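Local coordinates for early 35 kDa protein (Autographa californica nucleopolyhedrovirus, PDB 1I3S) that inhibits host caspases to block the apoptotic response to viral infection, and suppresses the host's antiviral RNA interference, at residues N35-K40 against G157-S162; R53-K58 against Q164-E169. The protein carries 1 engineered substitution. All coordinates share one frame; numbering follows the deposited sequence.

Interaction 1. Residues N35-K40 against G157-S162; sequences NTMLTK and GFENGS. Unlike the reference sequence in segment 35-40: M37 (reference Gln).
E159 carries this contact, laying its side chain along the backbone of T36, M37 and L38. The packing is by its aliphatic part first: CB lies 3.3 Å from T36 O, and CG is about as close to the same oxygen. With CG set between the backbone N and the carbonyl carbon (chi1 83°) and a second bend at chi2, the chain folds back instead of reaching outward, and its carboxylate comes to lie beside the backbone where M37 passes into L38. There OE1 is 3.7 Å from M37 CA and OE2 is 4.0 Å from L38 N, too long for a bond, so the approach is packing. M37, a glutamine in the reference, directs CB away overall, yet CB and, through later bends, CE both lie 4.2 Å from E159 OE1. The partner loop contains a type I beta turn from G157 to N160, closed by N160 N to G157 O at 3.0 Å. The polar contact of the carboxylate lies inside that turn: G157 N donates to E159 OE2 at 3.1 Å, from the syn side and 27° out of the carboxylate plane, which helps hold the folded side chain. The apolar component is small: L38 points toward the turn and its CD1 meets F158 CB at 4.3 Å. Both segments are loops, one leading into strand 42-48, the other linking strand 148-154 to 166-170.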
ATOM      1  N   ASN A  35       1.642   0.177 -15.099  1.00 57.98           N
ATOM      2  CA  ASN A  35       1.963  -0.817 -16.147  1.00 58.71           C
ATOM      3  C   ASN A  35       0.835  -1.146 -17.087  1.00 58.54           C
ATOM      4  O   ASN A  35       0.493  -2.329 -17.328  1.00 59.56           O
ATOM      5  CB  ASN A  35       2.526  -2.074 -15.506  1.00 58.75           C
ATOM      6  CG  ASN A  35       3.657  -2.653 -16.323  1.00 61.86           C
ATOM      7  OD1 ASN A  35       3.435  -3.175 -17.449  1.00 62.21           O
ATOM      8  ND2 ASN A  35       4.882  -2.548 -15.804  1.00 61.76           N
ATOM      9  N   THR A  36       0.275  -0.090 -17.669  1.00 57.55           N
ATOM     10  CA  THR A  36      -0.877  -0.154 -18.600  1.00 55.71           C
ATOM     11  C   THR A  36      -0.561   0.686 -19.810  1.00 54.93           C
ATOM     12  O   THR A  36       0.367   1.515 -19.776  1.00 53.33           O
ATOM     13  CB  THR A  36      -2.158   0.435 -17.880  1.00 55.68           C
ATOM     14  OG1 THR A  36      -2.485  -0.370 -16.743  1.00 53.87           O
ATOM     15  CG2 THR A  36      -3.366   0.493 -18.808  1.00 55.81           C
ATOM     16  N   MET A  37      -1.292   0.493 -20.904  1.00 55.09           N
ATOM     17  CA  MET A  37      -1.068   1.342 -22.093  1.00 55.55           C
ATOM     18  C   MET A  37      -1.795   2.616 -21.790  1.00 55.92           C
ATOM     19  O   MET A  37      -3.032   2.712 -21.981  1.00 56.10           O
ATOM     20  CB  MET A  37      -1.644   0.701 -23.363  1.00 55.25           C
ATOM     21  CG  MET A  37      -1.215  -0.737 -23.577  1.00 55.17           C
ATOM     22  SD  MET A  37      -0.813  -1.184 -25.283  1.00 54.60           S
ATOM     23  CE  MET A  37       1.054  -1.182 -25.154  1.00 53.31           C
ATOM     24  N   LEU A  38      -1.069   3.609 -21.279  1.00 56.52           N
ATOM     25  CA  LEU A  38      -1.692   4.902 -20.949  1.00 55.51           C
ATOM     26  C   LEU A  38      -2.014   5.591 -22.218  1.00 56.07           C
ATOM     27  O   LEU A  38      -1.129   5.774 -23.089  1.00 56.11           O
ATOM     28  CB  LEU A  38      -0.749   5.770 -20.121  1.00 55.03           C
ATOM     29  CG  LEU A  38      -0.286   5.211 -18.785  1.00 54.71           C
ATOM     30  CD1 LEU A  38       0.524   6.275 -18.054  1.00 55.71           C
ATOM     31  CD2 LEU A  38      -1.496   4.809 -17.959  1.00 54.65           C
ATOM     32  N   THR A  39      -3.279   5.978 -22.354  1.00 55.49           N
ATOM     33  CA  THR A  39      -3.782   6.688 -23.546  1.00 54.78           C
ATOM     34  C   THR A  39      -3.748   8.167 -23.319  1.00 55.01           C
ATOM     35  O   THR A  39      -3.778   8.975 -24.284  1.00 55.05           O
ATOM     36  CB  THR A  39      -5.215   6.276 -23.825  1.00 54.94           C
ATOM     37  OG1 THR A  39      -5.253   4.864 -24.028  1.00 56.44           O
ATOM     38  CG2 THR A  39      -5.757   6.985 -25.055  1.00 55.94           C
ATOM     39  N   LYS A  40      -3.685   8.560 -22.050  1.00 54.22           N
ATOM     40  CA  LYS A  40      -3.654   9.993 -21.685  1.00 53.24           C
ATOM     41  C   LYS A  40      -3.079  10.132 -20.307  1.00 50.83           C
ATOM     42  O   LYS A  40      -2.874   9.117 -19.604  1.00 51.82           O
ATOM     43  CB  LYS A  40      -5.078  10.559 -21.723  1.00 55.86           C
ATOM     44  CG  LYS A  40      -5.997   9.933 -20.685  1.00 58.79           C
ATOM     45  CD  LYS A  40      -7.435  10.432 -20.763  1.00 60.30           C
ATOM     46  CE  LYS A  40      -8.275   9.704 -19.711  1.00 62.26           C
ATOM     47  NZ  LYS A  40      -9.742   9.943 -19.834  1.00 64.28           N
ATOM     48  N   GLY A 157       3.677   6.559 -22.691  1.00 40.15           N
ATOM     49  CA  GLY A 157       5.029   6.205 -23.067  1.00 40.15           C
ATOM     50  C   GLY A 157       5.772   5.752 -21.838  1.00 39.77           C
ATOM     51  O   GLY A 157       6.876   5.176 -21.937  1.00 39.50           O
ATOM     52  N   PHE A 158       5.158   5.994 -20.680  1.00 40.58           N
ATOM     53  CA  PHE A 158       5.753   5.627 -19.369  1.00 40.64           C
ATOM     54  C   PHE A 158       5.927   4.154 -19.271  1.00 41.89           C
ATOM     55  O   PHE A 158       6.879   3.675 -18.620  1.00 41.91           O
ATOM     56  CB  PHE A 158       4.864   6.127 -18.216  1.00 37.39           C
ATOM     57  CG  PHE A 158       5.466   5.916 -16.846  1.00 34.15           C
ATOM     58  CD1 PHE A 158       6.359   6.838 -16.312  1.00 31.58           C
ATOM     59  CD2 PHE A 158       5.175   4.764 -16.110  1.00 33.70           C
ATOM     60  CE1 PHE A 158       6.955   6.621 -15.075  1.00 28.60           C
ATOM     61  CE2 PHE A 158       5.769   4.537 -14.865  1.00 31.02           C
ATOM     62  CZ  PHE A 158       6.660   5.473 -14.354  1.00 29.74           C
ATOM     63  N   GLU A 159       5.032   3.410 -19.923  1.00 44.71           N
ATOM     64  CA  GLU A 159       5.052   1.903 -19.913  1.00 46.84           C
ATOM     65  C   GLU A 159       6.001   1.339 -20.926  1.00 47.67           C
ATOM     66  O   GLU A 159       6.138   0.103 -21.064  1.00 48.53           O
ATOM     67  CB  GLU A 159       3.637   1.344 -20.156  1.00 46.97           C
ATOM     68  CG  GLU A 159       3.175   1.255 -21.640  1.00 49.53           C
ATOM     69  CD  GLU A 159       2.692   2.579 -22.297  1.00 50.99           C
ATOM     70  OE1 GLU A 159       2.133   2.490 -23.422  1.00 52.53           O
ATOM     71  OE2 GLU A 159       2.861   3.687 -21.729  1.00 48.92           O
ATOM     72  N   ASN A 160       6.672   2.219 -21.657  1.00 48.67           N
ATOM     73  CA  ASN A 160       7.643   1.780 -22.666  1.00 50.39           C
ATOM     74  C   ASN A 160       8.957   1.680 -21.985  1.00 51.19           C
ATOM     75  O   ASN A 160       9.453   2.671 -21.412  1.00 52.43           O
ATOM     76  CB  ASN A 160       7.678   2.783 -23.833  1.00 51.51           C
ATOM     77  CG  ASN A 160       6.480   2.605 -24.819  1.00 54.28           C
ATOM     78  OD1 ASN A 160       5.999   3.598 -25.446  1.00 53.22           O
ATOM     79  ND2 ASN A 160       6.006   1.358 -24.976  1.00 53.66           N
ATOM     80  N   GLY A 161       9.533   0.482 -22.007  1.00 51.49           N
ATOM     81  CA  GLY A 161      10.807   0.231 -21.353  1.00 52.14           C
ATOM     82  C   GLY A 161      10.581  -0.691 -20.165  1.00 52.60           C
ATOM     83  O   GLY A 161       9.464  -1.240 -20.021  1.00 54.24           O
ATOM     84  N   SER A 162      11.599  -0.882 -19.323  1.00 52.27           N
ATOM     85  CA  SER A 162      11.491  -1.743 -18.093  1.00 49.99           C
ATOM     86  C   SER A 162      11.623  -0.940 -16.824  1.00 48.30           C
ATOM     87  O   SER A 162      12.041  -1.482 -15.768  1.00 46.94           O
ATOM     88  CB  SER A 162      12.575  -2.825 -18.101  1.00 50.36           C
ATOM     89  OG  SER A 162      12.271  -3.840 -19.037  1.00 51.28           O
TER

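Interaction 2. Residues R53-K58 against Q164-E169; sequences RSVTRK and QVLSFE
Strand 53-57 runs antiparallel to strand 166-169 at 161°, with S54-E169 and T56-S167 as hydrogen-bonded pairs and V55-F168 and R57-L166 as non-hydrogen-bonded ones. T56 N to S167 O (3.0 Å) and S167 N to T56 O (2.8 Å) complete the central pair, and K58 N to V165 O continues the ladder. At the other end R53 and S54 both face E169 in a classic beta bulge; R53 N donates almost straight to E169 O at 2.7 Å. The R53 side chain then reaches across E169, NE and NH2 both donating to OE1 (2.9 and 3.1 Å), which lies in the guanidinium plane although the two flat groups stand 78° apart. On the V55 face, CG2 runs alongside F168 and meets CD1 at 4.1 Å, while V55 CG1 touches L166 CD2. On the other face the K58 chain, extended beyond CG, passes S167, CD to CB 3.9 Å; K58 NZ and S167 OG both bind E26 of strand 24-30, on the far side of strand 166-170. V55, L166 and F168 thus pack on one face beside R57, with S54, T56, S167 and E169 on the more polar other; the salt bridge, at an exposed arginine, is probably partly solvent-screened.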
ATOM      1  N   ARG A  53      13.079  14.995  -2.306  1.00 20.27           N
ATOM      2  CA  ARG A  53      14.237  15.719  -2.888  1.00 19.94           C
ATOM      3  C   ARG A  53      14.810  15.118  -4.139  1.00 21.75           C
ATOM      4  O   ARG A  53      15.785  15.676  -4.736  1.00 20.57           O
ATOM      5  CB  ARG A  53      15.342  15.863  -1.847  1.00 18.17           C
ATOM      6  CG  ARG A  53      15.866  14.583  -1.315  1.00 18.11           C
ATOM      7  CD  ARG A  53      16.783  14.935  -0.171  1.00 21.22           C
ATOM      8  NE  ARG A  53      17.915  14.035  -0.082  1.00 23.79           N
ATOM      9  CZ  ARG A  53      19.068  14.346   0.484  1.00 26.34           C
ATOM     10  NH1 ARG A  53      19.253  15.549   1.022  1.00 23.76           N
ATOM     11  NH2 ARG A  53      20.037  13.443   0.503  1.00 26.99           N
ATOM     12  N   SER A  54      14.227  14.007  -4.587  1.00 21.94           N
ATOM     13  CA  SER A  54      14.725  13.312  -5.785  1.00 20.20           C
ATOM     14  C   SER A  54      13.753  12.262  -6.187  1.00 21.19           C
ATOM     15  O   SER A  54      13.196  11.561  -5.334  1.00 21.03           O
ATOM     16  CB  SER A  54      16.061  12.656  -5.456  1.00 22.11           C
ATOM     17  OG  SER A  54      16.898  12.551  -6.586  1.00 26.52           O
ATOM     18  N   VAL A  55      13.521  12.129  -7.483  1.00 20.74           N
ATOM     19  CA  VAL A  55      12.601  11.114  -7.990  1.00 21.37           C
ATOM     20  C   VAL A  55      13.298  10.417  -9.080  1.00 23.68           C
ATOM     21  O   VAL A  55      13.884  11.054  -9.976  1.00 24.31           O
ATOM     22  CB  VAL A  55      11.318  11.711  -8.567  1.00 21.74           C
ATOM     23  CG1 VAL A  55      10.422  10.574  -9.065  1.00 20.77           C
ATOM     24  CG2 VAL A  55      10.601  12.543  -7.528  1.00 19.19           C
ATOM     25  N   THR A  56      13.243   9.096  -9.052  1.00 27.31           N
ATOM     26  CA  THR A  56      13.918   8.273 -10.072  1.00 29.10           C
ATOM     27  C   THR A  56      13.073   7.138 -10.454  1.00 29.64           C
ATOM     28  O   THR A  56      12.136   6.779  -9.730  1.00 31.81           O
ATOM     29  CB  THR A  56      15.232   7.707  -9.522  1.00 29.93           C
ATOM     30  OG1 THR A  56      16.004   8.780  -8.987  1.00 35.09           O
ATOM     31  CG2 THR A  56      16.041   7.042 -10.617  1.00 33.18           C
ATOM     32  N   ARG A  57      13.372   6.549 -11.602  1.00 31.26           N
ATOM     33  CA  ARG A  57      12.648   5.353 -12.069  1.00 31.89           C
ATOM     34  C   ARG A  57      13.606   4.230 -11.841  1.00 30.34           C
ATOM     35  O   ARG A  57      14.825   4.435 -11.870  1.00 29.70           O
ATOM     36  CB  ARG A  57      12.288   5.498 -13.553  1.00 32.91           C
ATOM     37  CG  ARG A  57      11.425   6.725 -13.846  1.00 33.89           C
ATOM     38  CD  ARG A  57      11.093   6.855 -15.326  1.00 36.62           C
ATOM     39  NE  ARG A  57      10.401   5.662 -15.791  1.00 40.35           N
ATOM     40  CZ  ARG A  57       9.693   5.592 -16.908  1.00 41.15           C
ATOM     41  NH1 ARG A  57       9.578   6.671 -17.686  1.00 44.72           N
ATOM     42  NH2 ARG A  57       9.105   4.449 -17.243  1.00 41.28           N
ATOM     43  N   LYS A  58      13.098   3.035 -11.580  1.00 31.01           N
ATOM     44  CA  LYS A  58      13.981   1.873 -11.330  1.00 31.11           C
ATOM     45  C   LYS A  58      13.531   0.717 -12.112  1.00 32.09           C
ATOM     46  O   LYS A  58      12.394   0.691 -12.588  1.00 33.58           O
ATOM     47  CB  LYS A  58      14.021   1.549  -9.831  1.00 30.04           C
ATOM     48  CG  LYS A  58      14.903   2.545  -9.069  1.00 30.10           C
ATOM     49  CD  LYS A  58      14.973   2.232  -7.615  1.00 31.80           C
ATOM     50  CE  LYS A  58      16.086   2.989  -6.954  1.00 32.23           C
ATOM     51  NZ  LYS A  58      16.301   2.442  -5.583  1.00 35.41           N
ATOM     52  N   GLN A 164       9.124   0.918 -14.982  1.00 40.34           N
ATOM     53  CA  GLN A 164       7.835   1.405 -14.395  1.00 40.82           C
ATOM     54  C   GLN A 164       7.815   1.226 -12.899  1.00 38.52           C
ATOM     55  O   GLN A 164       6.958   0.485 -12.335  1.00 40.89           O
ATOM     56  CB  GLN A 164       6.620   0.681 -15.018  1.00 42.49           C
ATOM     57  CG  GLN A 164       6.396   0.933 -16.500  1.00 42.51           C
ATOM     58  CD  GLN A 164       7.356   0.138 -17.355  1.00 42.59           C
ATOM     59  OE1 GLN A 164       7.404  -1.118 -17.266  1.00 43.07           O
ATOM     60  NE2 GLN A 164       8.133   0.835 -18.185  1.00 41.02           N
ATOM     61  N   VAL A 165       8.762   1.872 -12.230  1.00 32.64           N
ATOM     62  CA  VAL A 165       8.881   1.796 -10.783  1.00 28.72           C
ATOM     63  C   VAL A 165       9.359   3.124 -10.371  1.00 27.34           C
ATOM     64  O   VAL A 165      10.410   3.562 -10.834  1.00 25.82           O
ATOM     65  CB  VAL A 165       9.911   0.727 -10.337  1.00 27.31           C
ATOM     66  CG1 VAL A 165      10.325   1.002  -8.909  1.00 25.76           C
ATOM     67  CG2 VAL A 165       9.323  -0.685 -10.447  1.00 22.17           C
ATOM     68  N   LEU A 166       8.596   3.805  -9.518  1.00 25.99           N
ATOM     69  CA  LEU A 166       8.998   5.143  -9.060  1.00 24.30           C
ATOM     70  C   LEU A 166       9.642   5.058  -7.736  1.00 22.28           C
ATOM     71  O   LEU A 166       9.223   4.293  -6.870  1.00 23.47           O
ATOM     72  CB  LEU A 166       7.786   6.103  -9.047  1.00 24.87           C
ATOM     73  CG  LEU A 166       7.296   6.553 -10.444  1.00 24.25           C
ATOM     74  CD1 LEU A 166       5.973   7.250 -10.351  1.00 23.81           C
ATOM     75  CD2 LEU A 166       8.328   7.473 -11.093  1.00 24.07           C
ATOM     76  N   SER A 167      10.717   5.814  -7.572  1.00 22.19           N
ATOM     77  CA  SER A 167      11.481   5.862  -6.304  1.00 20.64           C
ATOM     78  C   SER A 167      11.525   7.277  -5.809  1.00 19.94           C
ATOM     79  O   SER A 167      12.060   8.165  -6.496  1.00 19.14           O
ATOM     80  CB  SER A 167      12.898   5.355  -6.526  1.00 18.74           C
ATOM     81  OG  SER A 167      13.680   5.588  -5.369  1.00 20.65           O
ATOM     82  N   PHE A 168      10.973   7.508  -4.619  1.00 18.69           N
ATOM     83  CA  PHE A 168      10.925   8.868  -4.021  1.00 18.70           C
ATOM     84  C   PHE A 168      11.857   9.015  -2.860  1.00 18.68           C
ATOM     85  O   PHE A 168      11.651   8.397  -1.794  1.00 22.34           O
ATOM     86  CB  PHE A 168       9.480   9.196  -3.566  1.00 17.72           C
ATOM     87  CG  PHE A 168       8.441   9.083  -4.659  1.00 13.83           C
ATOM     88  CD1 PHE A 168       8.009  10.212  -5.353  1.00 15.42           C
ATOM     89  CD2 PHE A 168       7.916   7.837  -5.015  1.00 11.87           C
ATOM     90  CE1 PHE A 168       7.047  10.098  -6.410  1.00 14.36           C
ATOM     91  CE2 PHE A 168       6.983   7.709  -6.037  1.00  9.85           C
ATOM     92  CZ  PHE A 168       6.544   8.838  -6.740  1.00 13.53           C
ATOM     93  N   GLU A 169      12.899   9.817  -3.035  1.00 18.99           N
ATOM     94  CA  GLU A 169      13.883  10.091  -1.960  1.00 19.24           C
ATOM     95  C   GLU A 169      13.359  11.259  -1.147  1.00 18.80           C
ATOM     96  O   GLU A 169      13.108  12.333  -1.702  1.00 19.19           O
ATOM     97  CB  GLU A 169      15.226  10.450  -2.588  1.00 20.32           C
ATOM     98  CG  GLU A 169      16.385  10.482  -1.599  1.00 23.65           C
ATOM     99  CD  GLU A 169      17.651  11.058  -2.198  1.00 26.36           C
ATOM    100  OE1 GLU A 169      18.518  11.524  -1.422  1.00 27.72           O
ATOM    101  OE2 GLU A 169      17.785  11.045  -3.443  1.00 30.21           O
TER

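How the interactions relate
The two contacts are neighbours, their centres 16 Å apart, and their segments alternate along the chain. They meet at F158 O, from the turn of interaction 1, which probably accepts hydrogen bonds from two residues of interaction 2: R57 NH2 at 2.7 Å and Q164 NE2 at 3.1 Å. R57 also forms a cation-pi contact with the F158 ring, while Q164 NE2 is bonded to G161 O as well, tying the loop to the end of the strand pair. Interaction 2 sits within the large mixed sheet; the loops of interaction 1 adjoin the four-stranded sheet, whose strand 42-48 supplies L43 and M45 to the dithiothreitol pocket.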